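Local coordinates for protein thiol-disulfide oxidoreductase (Bacteroides thetaiotaomicron, PDB 3FW2) that is a putative oxidoreductase of the thiol-disulfide type, this chain being the C-terminal, TlpA-like thioredoxin domain of a longer protein, at residues I48-K51 and Q52-E56. Numbering follows the deposited sequence.
Sequences ISQK and QSNSE. With ACT (acetate ion), chain F.
Ile48 O accepts the amide of Gln52 at 2.9 Å from Gln52 N, the first of four successive i to i+4 bonds that make this the opening of an alpha-helix; Ile48 N itself bonds Asp46 of the second subunit. Gln52, long enough to span a turn, continues along the surface: its NE2 lies 3.0 Å from Glu56 OE2 in a nearly straight hydrogen bond (172°) to the anti lone pair of the carboxylate. Ser49 O takes the amide of Ser53; in one of two conformers, Ser53 OG donates to acetate O at 2.8 Å, an ion probably carried over from crystallisation. Gln50 O takes Asn54 N, and Gln50 carries the main side-chain link. A chi1 of -173° sets CG beside the carbonyl carbon, and the bend at chi2 leads the amide forward, toward the helix C-terminus, where the short Asn54 side chain offers OD1 to NE2 at 2.9 Å. The acceptor lies close to the plane of the Gln50 amide, yet NE2 sits above the Asn54 carbonyl plane. A leucine in place of Asn54 would probably leave NE2 of the buried Gln50 without its acceptor and its amide freer to turn. Lys51 O receives Ser55 N, while the long, exposed Lys51 side chain, bent only at its end, brings NZ to a salt bridge with Asp46 of the same chain. Pro118 packs on Ser49, Gln50 and Ser53, and Leu93 on Asn54, where helix 48-64 crosses between parallel strands 35-41 and 70-76 in a beta-alpha-beta unit of the thioredoxin fold.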
loop_
_atom_site.group_PDB
_atom_site.type_symbol
_atom_site.label_atom_id
_atom_site.label_comp_id
_atom_site.label_asym_id
_atom_site.label_seq_id
_atom_site.Cartn_x
_atom_site.Cartn_y
_atom_site.Cartn_z
ATOM N N ILE A 48 0.579 2.383 -13.360
ATOM C CA ILE A 48 -0.263 3.010 -14.395
ATOM C C ILE A 48 -1.414 3.787 -13.774
ATOM O O ILE A 48 -1.728 4.886 -14.226
ATOM C CB ILE A 48 -0.799 1.931 -15.454
ATOM C CG1 ILE A 48 0.341 1.371 -16.298
ATOM C CG2 ILE A 48 -1.838 2.595 -16.300
ATOM C CD1 ILE A 48 0.069 -0.108 -16.796
ATOM N N SER A 49 -2.068 3.233 -12.729
ATOM C CA SER A 49 -3.193 3.944 -12.104
ATOM C C SER A 49 -2.701 5.217 -11.454
ATOM O O SER A 49 -3.353 6.250 -11.535
ATOM C CB SER A 49 -3.879 3.087 -11.028
ATOM O OG SER A 49 -4.504 1.982 -11.651
ATOM N N GLN A 50 -1.567 5.155 -10.800
ATOM C CA GLN A 50 -1.040 6.391 -10.190
ATOM C C GLN A 50 -0.687 7.442 -11.256
ATOM O O GLN A 50 -0.968 8.639 -11.073
ATOM C CB GLN A 50 0.189 6.156 -9.299
ATOM C CG GLN A 50 0.605 7.498 -8.532
ATOM C CD GLN A 50 -0.467 7.943 -7.611
ATOM O OE1 GLN A 50 -0.877 7.150 -6.745
ATOM N NE2 GLN A 50 -1.036 9.224 -7.790
ATOM N N LYS A 51 -0.094 7.019 -12.353
ATOM C CA LYS A 51 0.173 7.933 -13.426
ATOM C C LYS A 51 -1.124 8.574 -13.976
ATOM O O LYS A 51 -1.180 9.771 -14.284
ATOM C CB LYS A 51 1.003 7.267 -14.501
ATOM C CG LYS A 51 2.462 6.957 -14.110
ATOM C CD LYS A 51 3.203 6.307 -15.251
ATOM C CE LYS A 51 4.685 6.103 -14.939
ATOM N NZ LYS A 51 4.772 5.065 -13.895
ATOM N N GLN A 52 -2.174 7.772 -14.110
ATOM C CA GLN A 52 -3.455 8.302 -14.570
ATOM C C GLN A 52 -4.001 9.327 -13.578
ATOM O O GLN A 52 -4.486 10.403 -13.954
ATOM C CB GLN A 52 -4.464 7.155 -14.671
ATOM C CG GLN A 52 -5.831 7.580 -15.175
ATOM C CD GLN A 52 -5.836 8.241 -16.518
ATOM O OE1 GLN A 52 -5.115 7.831 -17.423
ATOM N NE2 GLN A 52 -6.694 9.271 -16.677
ATOM N N SER A 53 -4.009 8.987 -12.284
ATOM C CA SER A 53 -4.453 9.928 -11.285
ATOM C C SER A 53 -3.674 11.240 -11.351
ATOM O O SER A 53 -4.238 12.306 -11.310
ATOM C CB SER A 53 -4.284 9.332 -9.888
ATOM O OG SER A 53 -5.204 8.285 -9.712
ATOM N N ASN A 54 -2.366 11.129 -11.475
ATOM C CA ASN A 54 -1.514 12.292 -11.551
ATOM C C ASN A 54 -1.874 13.132 -12.758
ATOM O O ASN A 54 -1.915 14.356 -12.660
ATOM C CB ASN A 54 -0.052 11.853 -11.641
ATOM C CG ASN A 54 0.505 11.385 -10.313
ATOM O OD1 ASN A 54 -0.136 11.540 -9.237
ATOM N ND2 ASN A 54 1.706 10.836 -10.354
ATOM N N SER A 55 -2.119 12.487 -13.897
ATOM C CA SER A 55 -2.510 13.262 -15.093
ATOM C C SER A 55 -3.765 14.066 -14.806
ATOM O O SER A 55 -3.897 15.243 -15.163
ATOM C CB SER A 55 -2.755 12.325 -16.312
ATOM O OG SER A 55 -1.549 11.624 -16.660
ATOM N N GLU A 56 -4.742 13.429 -14.167
ATOM C CA GLU A 56 -6.002 14.095 -13.854
ATOM C C GLU A 56 -5.858 15.229 -12.840
ATOM O O GLU A 56 -6.459 16.302 -12.995
ATOM C CB GLU A 56 -7.028 13.064 -13.347
ATOM C CG GLU A 56 -7.425 12.083 -14.446
ATOM C CD GLU A 56 -8.507 11.107 -14.012
ATOM O OE1 GLU A 56 -9.337 11.513 -13.195
ATOM O OE2 GLU A 56 -8.547 9.945 -14.448
HETATM C C ACT F . -7.866 10.469 -9.354
HETATM O O ACT F . -7.791 9.289 -9.726
HETATM O OXT ACT F . -8.443 11.261 -10.136
HETATM C CH3 ACT F . -7.272 10.914 -8.052
#